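Local coordinates for DUF2235 domain-containing protein (Pseudomonas aeruginosa, PDB 4O5P) that acts as a type VI secretion phospholipase effector, Tle1, and is thought to hydrolyse membrane phospholipids through an alpha/beta-hydrolase-like catalytic domain, at residues E275-F280 / K329-L334; R230-G235 / A417-Q422; A703-G708 / E784-L789; N181-T186 / D604-G609. All coordinates share one frame; numbering follows the deposited sequence.

Contact 1 of 4, residues E275-F280 / K329-L334; sequences EFLGLF and KRCVHL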
loop_
_atom_site.group_PDB
_atom_site.type_symbol
_atom_site.label_atom_id
_atom_site.label_comp_id
_atom_site.label_asym_id
_atom_site.label_seq_id
_atom_site.Cartn_x
_atom_site.Cartn_y
_atom_site.Cartn_z
ATOM N N GLU A 275 -15.049 13.448 4.723
ATOM C CA GLU A 275 -14.904 13.997 6.073
ATOM C C GLU A 275 -13.578 13.571 6.706
ATOM O O GLU A 275 -13.020 14.302 7.540
ATOM C CB GLU A 275 -16.046 13.495 6.954
ATOM C CG GLU A 275 -17.433 13.986 6.558
ATOM C CD GLU A 275 -17.532 15.489 6.595
ATOM O OE1 GLU A 275 -17.417 16.064 7.697
ATOM O OE2 GLU A 275 -17.691 16.102 5.512
ATOM N N PHE A 276 -13.079 12.391 6.319
ATOM C CA PHE A 276 -11.834 11.878 6.902
ATOM C C PHE A 276 -11.124 10.867 5.990
ATOM O O PHE A 276 -11.726 9.906 5.523
ATOM C CB PHE A 276 -12.111 11.236 8.270
ATOM C CG PHE A 276 -10.861 10.789 9.004
ATOM C CD1 PHE A 276 -10.153 11.683 9.809
ATOM C CD2 PHE A 276 -10.393 9.484 8.881
ATOM C CE1 PHE A 276 -8.994 11.276 10.485
ATOM C CE2 PHE A 276 -9.243 9.068 9.540
ATOM C CZ PHE A 276 -8.545 9.961 10.346
ATOM N N LEU A 277 -9.839 11.099 5.744
ATOM C CA LEU A 277 -9.024 10.175 4.972
ATOM C C LEU A 277 -7.874 9.713 5.882
ATOM O O LEU A 277 -7.000 10.510 6.250
ATOM C CB LEU A 277 -8.488 10.886 3.723
ATOM C CG LEU A 277 -7.618 10.135 2.719
ATOM C CD1 LEU A 277 -8.419 8.995 2.068
ATOM C CD2 LEU A 277 -7.118 11.129 1.678
ATOM N N GLY A 278 -7.910 8.452 6.299
ATOM C CA GLY A 278 -6.898 7.941 7.219
ATOM C C GLY A 278 -5.993 6.933 6.538
ATOM O O GLY A 278 -6.458 5.889 6.081
ATOM N N LEU A 279 -4.697 7.230 6.503
ATOM C CA LEU A 279 -3.745 6.437 5.738
ATOM C C LEU A 279 -2.580 5.904 6.581
ATOM O O LEU A 279 -1.992 6.621 7.396
ATOM C CB LEU A 279 -3.180 7.266 4.591
ATOM C CG LEU A 279 -4.166 8.063 3.752
ATOM C CD1 LEU A 279 -3.378 9.027 2.876
ATOM C CD2 LEU A 279 -5.039 7.128 2.934
ATOM N N PHE A 280 -2.264 4.629 6.388
ATOM C CA PHE A 280 -1.120 4.019 7.046
ATOM C C PHE A 280 -0.078 3.747 5.966
ATOM O O PHE A 280 -0.337 2.923 5.072
ATOM C CB PHE A 280 -1.509 2.669 7.669
ATOM C CG PHE A 280 -2.535 2.751 8.773
ATOM C CD1 PHE A 280 -2.128 2.860 10.102
ATOM C CD2 PHE A 280 -3.893 2.657 8.496
ATOM C CE1 PHE A 280 -3.050 2.900 11.130
ATOM C CE2 PHE A 280 -4.832 2.692 9.527
ATOM C CZ PHE A 280 -4.412 2.818 10.849
ATOM N N LYS A 329 -11.936 17.193 4.140
ATOM C CA LYS A 329 -11.959 17.926 5.421
ATOM C C LYS A 329 -10.778 17.625 6.348
ATOM O O LYS A 329 -10.445 18.435 7.209
ATOM C CB LYS A 329 -13.246 17.618 6.189
ATOM C CG LYS A 329 -14.549 17.808 5.420
ATOM C CD LYS A 329 -14.708 19.198 4.845
ATOM C CE LYS A 329 -15.975 19.217 3.964
ATOM N NZ LYS A 329 -16.404 20.582 3.487
ATOM N N ARG A 330 -10.158 16.462 6.184
ATOM C CA ARG A 330 -9.175 15.975 7.156
ATOM C C ARG A 330 -8.450 14.733 6.628
ATOM O O ARG A 330 -9.087 13.750 6.244
ATOM C CB ARG A 330 -9.872 15.626 8.476
ATOM C CG ARG A 330 -8.945 15.067 9.572
ATOM C CD ARG A 330 -7.960 16.124 10.070
ATOM N NE ARG A 330 -7.178 15.646 11.208
ATOM C CZ ARG A 330 -6.045 16.214 11.616
ATOM N NH1 ARG A 330 -5.554 17.255 10.959
ATOM N NH2 ARG A 330 -5.396 15.732 12.663
ATOM N N CYS A 331 -7.120 14.779 6.627
ATOM C CA CYS A 331 -6.327 13.603 6.293
ATOM C C CYS A 331 -5.210 13.377 7.308
ATOM O O CYS A 331 -4.443 14.294 7.616
ATOM C CB CYS A 331 -5.732 13.711 4.888
ATOM S SG CYS A 331 -4.692 12.280 4.418
ATOM N N VAL A 332 -5.138 12.156 7.836
ATOM C CA VAL A 332 -4.078 11.775 8.762
ATOM C C VAL A 332 -3.255 10.637 8.140
ATOM O O VAL A 332 -3.814 9.611 7.776
ATOM C CB VAL A 332 -4.657 11.286 10.093
ATOM C CG1 VAL A 332 -3.549 10.673 10.950
ATOM C CG2 VAL A 332 -5.396 12.436 10.845
ATOM N N HIS A 333 -1.938 10.815 8.018
ATOM C CA HIS A 333 -1.075 9.774 7.443
ATOM C C HIS A 333 -0.002 9.357 8.444
ATOM O O HIS A 333 0.863 10.141 8.790
ATOM C CB HIS A 333 -0.382 10.312 6.192
ATOM C CG HIS A 333 0.324 9.268 5.377
ATOM N ND1 HIS A 333 1.354 9.579 4.516
ATOM C CD2 HIS A 333 0.124 7.933 5.254
ATOM C CE1 HIS A 333 1.759 8.482 3.896
ATOM N NE2 HIS A 333 1.031 7.468 4.328
ATOM N N LEU A 334 -0.057 8.111 8.883
ATOM C CA LEU A 334 0.900 7.563 9.812
ATOM C C LEU A 334 1.885 6.761 8.983
ATOM O O LEU A 334 1.468 5.876 8.229
ATOM C CB LEU A 334 0.165 6.646 10.795
ATOM C CG LEU A 334 -1.010 7.299 11.529
ATOM C CD1 LEU A 334 -1.588 6.360 12.558
ATOM C CD2 LEU A 334 -0.599 8.644 12.176
#
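The carbonyl oxygen of V332 takes the N-H of L279 in an almost straight bond (L279 N to V332 O 2.8 Å, 173° at the hydrogen) and also receives a CA-H...O contact from G278. The same pairing recurs at R330 O, which accepts from L277 N at 2.8 Å. In return L277 O takes the N-H of V332 and L279 O that of L334, so the two strands are stitched in parallel register, their axes 4.7 Å apart. They belong to the central, largely parallel sheet of the alpha/beta-hydrolase-like catalytic domain, where 270-280 lies between 225-236 and 331-336. On one face C331 SG sits against L277 CD2 and L279 CD1, each at 3.8 Å, and A243 of helix 238-254 touches both leucines. The H333 ring turns its edge to L279, with CD2 3.4 Å from L279 CB; its nitrogens are held by E372 and by the backbone of T282. On the other face the F276 ring, its CG anti to the backbone N (chi1 -175°), lies alongside R330 and brings CD1 to within 3.6 Å of R330 CG, while CE1 meets V332 CG2. The guanidinium of R330 goes on to a salt bridge with E413. E275 and K329 run side by side, touching through E275 OE2 and the aliphatic K329 CG, but their polar ends bond to S273 and E323 respectively.

Contact 2 of 4, residues R230-G235 / A417-Q422; sequences RLYIYG and AGAPLQ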
loop_
_atom_site.group_PDB
_atom_site.type_symbol
_atom_site.label_atom_id
_atom_site.label_comp_id
_atom_site.label_asym_id
_atom_site.label_seq_id
_atom_site.Cartn_x
_atom_site.Cartn_y
_atom_site.Cartn_z
ATOM N N ARG A 230 -21.314 11.757 3.007
ATOM C CA ARG A 230 -20.154 12.072 3.821
ATOM C C ARG A 230 -19.312 10.813 3.945
ATOM O O ARG A 230 -19.817 9.772 4.381
ATOM C CB ARG A 230 -20.619 12.539 5.195
ATOM C CG ARG A 230 -21.630 13.676 5.142
ATOM C CD ARG A 230 -21.016 14.897 4.512
ATOM N NE ARG A 230 -21.949 16.019 4.385
ATOM C CZ ARG A 230 -21.726 17.074 3.605
ATOM N NH1 ARG A 230 -20.606 17.152 2.891
ATOM N NH2 ARG A 230 -22.614 18.054 3.541
ATOM N N LEU A 231 -18.037 10.904 3.553
ATOM C CA LEU A 231 -17.190 9.714 3.414
ATOM C C LEU A 231 -16.085 9.652 4.470
ATOM O O LEU A 231 -15.474 10.658 4.796
ATOM C CB LEU A 231 -16.541 9.657 2.027
ATOM C CG LEU A 231 -17.431 9.520 0.787
ATOM C CD1 LEU A 231 -16.636 9.056 -0.399
ATOM C CD2 LEU A 231 -18.559 8.577 1.038
ATOM N N TYR A 232 -15.851 8.455 4.993
ATOM C CA TYR A 232 -14.766 8.171 5.921
ATOM C C TYR A 232 -14.007 7.017 5.281
ATOM O O TYR A 232 -14.583 5.951 5.025
ATOM C CB TYR A 232 -15.330 7.813 7.302
ATOM C CG TYR A 232 -16.428 8.781 7.691
ATOM C CD1 TYR A 232 -17.737 8.580 7.257
ATOM C CD2 TYR A 232 -16.149 9.921 8.433
ATOM C CE1 TYR A 232 -18.736 9.472 7.569
ATOM C CE2 TYR A 232 -17.155 10.826 8.748
ATOM C CZ TYR A 232 -18.439 10.588 8.318
ATOM O OH TYR A 232 -19.448 11.475 8.622
ATOM N N ILE A 233 -12.729 7.249 4.977
ATOM C CA ILE A 233 -11.958 6.347 4.112
ATOM C C ILE A 233 -10.662 5.954 4.818
ATOM O O ILE A 233 -9.923 6.829 5.255
ATOM C CB ILE A 233 -11.561 7.048 2.778
ATOM C CG1 ILE A 233 -12.768 7.730 2.101
ATOM C CG2 ILE A 233 -10.879 6.070 1.826
ATOM C CD1 ILE A 233 -13.739 6.794 1.435
ATOM N N TYR A 234 -10.384 4.655 4.932
ATOM C CA TYR A 234 -9.163 4.192 5.589
ATOM C C TYR A 234 -8.376 3.360 4.575
ATOM O O TYR A 234 -8.966 2.566 3.847
ATOM C CB TYR A 234 -9.488 3.334 6.832
ATOM C CG TYR A 234 -10.479 3.964 7.804
ATOM C CD1 TYR A 234 -10.177 5.143 8.472
ATOM C CD2 TYR A 234 -11.708 3.365 8.054
ATOM C CE1 TYR A 234 -11.078 5.721 9.354
ATOM C CE2 TYR A 234 -12.615 3.927 8.939
ATOM C CZ TYR A 234 -12.292 5.098 9.586
ATOM O OH TYR A 234 -13.200 5.659 10.448
ATOM N N GLY A 235 -7.054 3.534 4.518
ATOM C CA GLY A 235 -6.253 2.734 3.605
ATOM C C GLY A 235 -4.901 2.381 4.204
ATOM O O GLY A 235 -4.351 3.159 4.987
ATOM N N ALA A 417 -13.182 13.295 13.932
ATOM C CA ALA A 417 -13.602 13.921 12.683
ATOM C C ALA A 417 -15.032 13.548 12.327
ATOM O O ALA A 417 -15.554 13.966 11.292
ATOM C CB ALA A 417 -12.625 13.574 11.548
ATOM N N GLY A 418 -15.668 12.769 13.191
ATOM C CA GLY A 418 -17.079 12.454 13.028
ATOM C C GLY A 418 -17.369 11.066 12.474
ATOM O O GLY A 418 -18.489 10.788 12.062
ATOM N N ALA A 419 -16.374 10.184 12.485
ATOM C CA ALA A 419 -16.543 8.826 11.938
ATOM C C ALA A 419 -17.554 7.957 12.699
ATOM O O ALA A 419 -17.596 7.978 13.930
ATOM C CB ALA A 419 -15.186 8.112 11.849
ATOM N N PRO A 420 -18.370 7.178 11.959
ATOM C CA PRO A 420 -19.365 6.315 12.601
ATOM C C PRO A 420 -18.689 5.115 13.230
ATOM O O PRO A 420 -18.736 4.013 12.665
ATOM C CB PRO A 420 -20.254 5.867 11.427
ATOM C CG PRO A 420 -19.980 6.856 10.332
ATOM C CD PRO A 420 -18.516 7.172 10.495
ATOM N N LEU A 421 -18.064 5.329 14.387
ATOM C CA LEU A 421 -17.279 4.279 15.036
ATOM C C LEU A 421 -17.944 3.744 16.302
ATOM O O LEU A 421 -18.530 4.504 17.084
ATOM C CB LEU A 421 -15.874 4.801 15.366
ATOM C CG LEU A 421 -14.915 4.927 14.188
ATOM C CD1 LEU A 421 -13.614 5.635 14.570
ATOM C CD2 LEU A 421 -14.635 3.521 13.614
ATOM N N GLN A 422 -17.861 2.436 16.509
ATOM C CA GLN A 422 -18.330 1.859 17.762
ATOM C C GLN A 422 -17.409 2.318 18.892
ATOM O O GLN A 422 -16.241 2.657 18.655
ATOM C CB GLN A 422 -18.342 0.334 17.678
ATOM C CG GLN A 422 -19.109 -0.230 16.466
ATOM C CD GLN A 422 -18.731 -1.659 16.156
ATOM O OE1 GLN A 422 -18.144 -2.347 16.991
ATOM N NE2 GLN A 422 -19.055 -2.118 14.942
#
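P420 lies over one face of the Y232 ring, with its CD 3.7 Å from the ring centroid and 15° off the ring normal: a CH-pi contact displaced toward the rim, on the side of CD1 and CE1. The two side chains are skewed against each other, so that P420 CD does most of the touching and CG trails behind at 4.0 Å from Y232 CE1. The other long side of the ring meets the backbone of the loop. There A419 CA packs at 3.7 Å from Y232 CD2, and the carbonyl oxygen of G418 comes within 3.6 Å of Y232 CE2. The phenol oxygen of Y232 is bonded to H66 ND1 on strand 62-71, which fixes the far end of the ring. Y234, two residues along the strand, points to the same side, and its hydroxyl oxygen is 3.5 Å from A419 CB. L421 reaches toward Y234 tip to tip, its CD2 lying 4.1 Å from Y234 OH. Both tyrosines carry CG anti to the carbonyl carbon (chi1 -45° and -50°), and both CB atoms point toward the loop. G418 ends helix 403-416 with positive phi in a Schellman motif, and P420 centres an inverse gamma turn. The arrangement joins a helix-terminating loop to one side of strand 225-236, a central strand of the alpha/beta-hydrolase-like sheet, whose last residues, from G235 on, lead into a GxSxG sequence consistent with a nucleophile elbow.

Contact 3 of 4, residues A703-G708 / E784-L789; sequences AGRVVG and EQIGQL
The last turn of helix 779-787 and the chain leaving it come up against the turn before strand 705-706, the strand itself and the residue after it, the nearest alpha carbons being those of A703 and G787, 5.7 Å apart. R705 spans the gap: its chain is extended from CG to NE and delivers the guanidinium to the helix end. There NH2 makes a weak hydrogen bond to L789 O (3.3 Å, 131° at the hydrogen), although the position of NH2 in the model is not secure. The NE atom passes 3.8 Å from I786 CG2, and P791 and P792 also touch the R705 side chain. Strand 705-706 is an edge strand, within this chain, of a four-stranded antiparallel sheet, paired with 697-702, and the helix packs where the chain turns between these two strands. I786 faces the sheet. Its CD1 meets V707 CG2 at 4.1 Å, the two side chains crossing at about a right angle, and V699 and T702 of the adjoining strand also touch I786. CG2 of I786, anti to the backbone N, is the branch that meets R705. A703 CB rests 4.3 Å from G787 CA.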
loop_
_atom_site.group_PDB
_atom_site.type_symbol
_atom_site.label_atom_id
_atom_site.label_comp_id
_atom_site.label_asym_id
_atom_site.label_seq_id
_atom_site.Cartn_x
_atom_site.Cartn_y
_atom_site.Cartn_z
ATOM N N ALA A 703 5.445 4.027 -18.823
ATOM C CA ALA A 703 4.443 4.110 -19.886
ATOM C C ALA A 703 4.529 2.898 -20.820
ATOM O O ALA A 703 4.242 3.002 -22.009
ATOM C CB ALA A 703 4.608 5.396 -20.663
ATOM N N GLY A 704 4.949 1.762 -20.261
ATOM C CA GLY A 704 5.045 0.507 -20.990
ATOM C C GLY A 704 6.271 0.312 -21.863
ATOM O O GLY A 704 6.381 -0.700 -22.565
ATOM N N ARG A 705 7.203 1.259 -21.845
ATOM C CA ARG A 705 8.435 1.037 -22.598
ATOM C C ARG A 705 9.664 1.045 -21.713
ATOM O O ARG A 705 9.667 1.636 -20.634
ATOM C CB ARG A 705 8.597 2.077 -23.701
ATOM C CG ARG A 705 8.712 3.525 -23.238
ATOM C CD ARG A 705 8.348 4.385 -24.437
ATOM N NE ARG A 705 8.497 5.815 -24.256
ATOM C CZ ARG A 705 7.496 6.682 -24.377
ATOM N NH1 ARG A 705 6.267 6.256 -24.650
ATOM N NH2 ARG A 705 7.720 7.978 -24.220
ATOM N N VAL A 706 10.710 0.381 -22.173
ATOM C CA VAL A 706 12.000 0.539 -21.540
ATOM C C VAL A 706 12.665 1.674 -22.288
ATOM O O VAL A 706 12.767 1.632 -23.517
ATOM C CB VAL A 706 12.854 -0.721 -21.649
ATOM C CG1 VAL A 706 14.177 -0.510 -20.922
ATOM C CG2 VAL A 706 12.110 -1.898 -21.065
ATOM N N VAL A 707 13.096 2.695 -21.551
ATOM C CA VAL A 707 13.697 3.864 -22.167
ATOM C C VAL A 707 14.921 3.470 -22.990
ATOM O O VAL A 707 15.844 2.824 -22.481
ATOM C CB VAL A 707 14.106 4.897 -21.116
ATOM C CG1 VAL A 707 14.889 6.032 -21.755
ATOM C CG2 VAL A 707 12.874 5.422 -20.387
ATOM N N GLY A 708 14.921 3.848 -24.264
ATOM C CA GLY A 708 16.049 3.558 -25.133
ATOM C C GLY A 708 15.883 2.298 -25.958
ATOM O O GLY A 708 16.653 2.073 -26.894
ATOM N N GLU A 784 6.342 12.057 -16.503
ATOM C CA GLU A 784 5.382 12.807 -17.334
ATOM C C GLU A 784 5.976 13.107 -18.709
ATOM O O GLU A 784 5.340 12.859 -19.737
ATOM C CB GLU A 784 4.976 14.116 -16.647
ATOM C CG GLU A 784 3.608 14.676 -17.057
ATOM C CD GLU A 784 3.597 15.307 -18.441
ATOM O OE1 GLU A 784 2.487 15.525 -18.995
ATOM O OE2 GLU A 784 4.694 15.600 -18.974
ATOM N N GLN A 785 7.197 13.635 -18.723
ATOM C CA GLN A 785 7.851 14.029 -19.969
ATOM C C GLN A 785 8.014 12.854 -20.931
ATOM O O GLN A 785 7.817 12.985 -22.154
ATOM C CB GLN A 785 9.214 14.668 -19.673
ATOM C CG GLN A 785 10.020 15.010 -20.929
ATOM C CD GLN A 785 11.306 15.742 -20.628
ATOM O OE1 GLN A 785 11.686 15.918 -19.461
ATOM N NE2 GLN A 785 11.989 16.180 -21.677
ATOM N N ILE A 786 8.357 11.694 -20.382
ATOM C CA ILE A 786 8.543 10.520 -21.219
ATOM C C ILE A 786 7.191 10.073 -21.752
ATOM O O ILE A 786 7.062 9.740 -22.933
ATOM C CB ILE A 786 9.225 9.388 -20.445
ATOM C CG1 ILE A 786 10.634 9.811 -20.043
ATOM C CG2 ILE A 786 9.271 8.116 -21.271
ATOM C CD1 ILE A 786 11.258 8.896 -19.015
ATOM N N GLY A 787 6.177 10.081 -20.886
ATOM C CA GLY A 787 4.847 9.654 -21.286
ATOM C C GLY A 787 4.272 10.498 -22.409
ATOM O O GLY A 787 3.403 10.043 -23.149
ATOM N N GLN A 788 4.777 11.723 -22.550
ATOM C CA GLN A 788 4.315 12.646 -23.594
ATOM C C GLN A 788 4.983 12.378 -24.943
ATOM O O GLN A 788 4.530 12.869 -25.985
ATOM C CB GLN A 788 4.565 14.098 -23.174
ATOM C CG GLN A 788 3.657 14.590 -22.053
ATOM C CD GLN A 788 2.197 14.563 -22.450
ATOM O OE1 GLN A 788 1.433 13.700 -22.007
ATOM N NE2 GLN A 788 1.799 15.505 -23.297
ATOM N N LEU A 789 6.060 11.603 -24.921
ATOM C CA LEU A 789 6.813 11.343 -26.132
ATOM C C LEU A 789 6.235 10.161 -26.886
ATOM O O LEU A 789 5.572 9.295 -26.292
ATOM C CB LEU A 789 8.293 11.121 -25.813
ATOM C CG LEU A 789 9.013 12.424 -25.469
ATOM C CD1 LEU A 789 10.406 12.152 -24.904
ATOM C CD2 LEU A 789 9.088 13.321 -26.706
#

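Contact 4 of 4, residues N181-T186 / D604-G609; sequences NWTVST and DLLLGG
An Asx turn shapes the link between strands 596-604 and 609-614, and W182 docks against it. Within the turn D604 OD1 accepts the N-H of L606 at 3.1 Å, the donor standing well out of the carboxylate plane, and L607 N bonds back to D604 O. The indole of W182, with CG anti to the backbone N (chi1 169°), reaches across so that its NE1 donates to L605 O: 2.8 Å between W182 NE1 and L605 O, 166° at the hydrogen. This oxygen lies almost exactly in the plane of the indole, and the nitrogen lies in the plane of the L605 carbonyl, so donor and acceptor are well aligned. The next carbonyl, L606 O, also approaches the ring edge, 3.6 Å from W182 CD1. A water donates to both W182 O and L606 O, at 2.6 Å and 2.9 Å, giving a second polar link beside the direct one. G608, at positive phi, brings its CA to 3.8 Å from W182 CD1. Further along, L606 CD2 meets V184 CG2 at 4.1 Å and lies alongside T183 OG1. Strand 184-185, which pairs with 189-190, thus runs past the turn, while L605 packs on V716 of strand 715-723 and T186 touches helix 803-814.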
loop_
_atom_site.group_PDB
_atom_site.type_symbol
_atom_site.label_atom_id
_atom_site.label_comp_id
_atom_site.label_asym_id
_atom_site.label_seq_id
_atom_site.Cartn_x
_atom_site.Cartn_y
_atom_site.Cartn_z
ATOM N N ASN A 181 -7.781 -1.326 -19.180
ATOM C CA ASN A 181 -7.350 -2.502 -19.949
ATOM C C ASN A 181 -5.905 -2.501 -20.451
ATOM O O ASN A 181 -5.664 -2.808 -21.620
ATOM C CB ASN A 181 -8.261 -2.708 -21.166
ATOM C CG ASN A 181 -9.721 -2.732 -20.801
ATOM O OD1 ASN A 181 -10.510 -1.957 -21.327
ATOM N ND2 ASN A 181 -10.091 -3.627 -19.897
ATOM N N TRP A 182 -4.948 -2.153 -19.600
ATOM C CA TRP A 182 -3.569 -2.047 -20.076
ATOM C C TRP A 182 -3.050 -3.369 -20.635
ATOM O O TRP A 182 -3.136 -4.406 -19.978
ATOM C CB TRP A 182 -2.616 -1.519 -18.986
ATOM C CG TRP A 182 -1.149 -1.651 -19.355
ATOM C CD1 TRP A 182 -0.223 -2.473 -18.765
ATOM C CD2 TRP A 182 -0.450 -0.952 -20.399
ATOM N NE1 TRP A 182 1.005 -2.321 -19.374
ATOM C CE2 TRP A 182 0.894 -1.399 -20.381
ATOM C CE3 TRP A 182 -0.826 0.006 -21.347
ATOM C CZ2 TRP A 182 1.859 -0.922 -21.278
ATOM C CZ3 TRP A 182 0.129 0.475 -22.239
ATOM C CH2 TRP A 182 1.460 0.011 -22.196
ATOM N N THR A 183 -2.547 -3.318 -21.868
ATOM C CA THR A 183 -1.736 -4.399 -22.423
ATOM C C THR A 183 -0.737 -3.911 -23.479
ATOM O O THR A 183 -0.762 -2.747 -23.904
ATOM C CB THR A 183 -2.588 -5.541 -23.031
ATOM O OG1 THR A 183 -1.765 -6.704 -23.193
ATOM C CG2 THR A 183 -3.176 -5.134 -24.391
ATOM N N VAL A 184 0.150 -4.818 -23.884
ATOM C CA VAL A 184 1.060 -4.575 -24.991
ATOM C C VAL A 184 0.840 -5.687 -26.000
ATOM O O VAL A 184 0.866 -6.861 -25.635
ATOM C CB VAL A 184 2.521 -4.599 -24.530
ATOM C CG1 VAL A 184 3.445 -4.238 -25.682
ATOM C CG2 VAL A 184 2.719 -3.640 -23.361
ATOM N N SER A 185 0.595 -5.327 -27.257
ATOM C CA SER A 185 0.435 -6.329 -28.310
ATOM C C SER A 185 1.523 -6.182 -29.377
ATOM O O SER A 185 1.929 -5.064 -29.722
ATOM C CB SER A 185 -0.950 -6.242 -28.959
ATOM O OG SER A 185 -0.979 -5.276 -29.992
ATOM N N THR A 186 1.981 -7.322 -29.891
ATOM C CA THR A 186 2.989 -7.373 -30.950
ATOM C C THR A 186 2.563 -6.546 -32.161
ATOM O O THR A 186 3.388 -5.971 -32.861
ATOM C CB THR A 186 3.236 -8.833 -31.381
ATOM O OG1 THR A 186 1.996 -9.430 -31.790
ATOM C CG2 THR A 186 3.802 -9.636 -30.213
ATOM N N ASP A 604 8.733 -6.800 -16.656
ATOM C CA ASP A 604 7.456 -7.230 -17.217
ATOM C C ASP A 604 6.556 -6.014 -17.373
ATOM O O ASP A 604 5.924 -5.568 -16.417
ATOM C CB ASP A 604 6.811 -8.287 -16.326
ATOM C CG ASP A 604 5.439 -8.705 -16.809
ATOM O OD1 ASP A 604 5.064 -8.375 -17.954
ATOM O OD2 ASP A 604 4.734 -9.382 -16.035
ATOM N N LEU A 605 6.507 -5.483 -18.590
ATOM C CA LEU A 605 5.785 -4.244 -18.846
ATOM C C LEU A 605 4.264 -4.402 -18.798
ATOM O O LEU A 605 3.537 -3.418 -18.945
ATOM C CB LEU A 605 6.260 -3.626 -20.162
ATOM C CG LEU A 605 7.745 -3.293 -19.956
ATOM C CD1 LEU A 605 8.668 -3.992 -20.947
ATOM C CD2 LEU A 605 7.982 -1.784 -19.910
ATOM N N LEU A 606 3.795 -5.632 -18.582
ATOM C CA LEU A 606 2.366 -5.903 -18.419
ATOM C C LEU A 606 1.892 -5.560 -17.005
ATOM O O LEU A 606 0.687 -5.369 -16.770
ATOM C CB LEU A 606 2.050 -7.368 -18.749
ATOM C CG LEU A 606 2.216 -7.824 -20.208
ATOM C CD1 LEU A 606 1.711 -9.246 -20.400
ATOM C CD2 LEU A 606 1.521 -6.876 -21.182
ATOM N N LEU A 607 2.837 -5.475 -16.065
ATOM C CA LEU A 607 2.515 -5.118 -14.672
ATOM C C LEU A 607 2.020 -3.681 -14.537
ATOM O O LEU A 607 1.475 -3.293 -13.496
ATOM C CB LEU A 607 3.725 -5.339 -13.743
ATOM C CG LEU A 607 4.134 -6.783 -13.446
ATOM C CD1 LEU A 607 5.324 -6.823 -12.485
ATOM C CD2 LEU A 607 2.964 -7.583 -12.884
ATOM N N GLY A 608 2.226 -2.882 -15.575
ATOM C CA GLY A 608 1.701 -1.532 -15.604
ATOM C C GLY A 608 2.307 -0.579 -14.592
ATOM O O GLY A 608 1.579 0.129 -13.874
ATOM N N GLY A 609 3.635 -0.522 -14.544
ATOM C CA GLY A 609 4.287 0.360 -13.593
ATOM C C GLY A 609 5.596 0.944 -14.095
ATOM O O GLY A 609 6.114 0.544 -15.133
HETATM O O HOH W 1 -1.330 -5.849 -18.839
#

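How the contacts relate
Contacts 1 and 2 share the catalytic-domain sheet: strands 270-280 and 225-236 are neighbours, joined by probable hydrogen bonds from G278 N to I233 O (2.8 Å) and from G235 N to G278 O (2.9 Å). Their centres lie 9 Å apart. The two strands lead toward S237 and D281, whose placement with H379 is consistent with a Ser-His-Asp triad. Contacts 3 and 4 make a second cluster, centres 13 Å apart, where G704 CA packs on W182 CZ2 at 3.5 Å and V706 on L605. The clusters are well separated: the centres of contacts 1 and 4 are 32 Å apart, on opposite sides of the chain's centre.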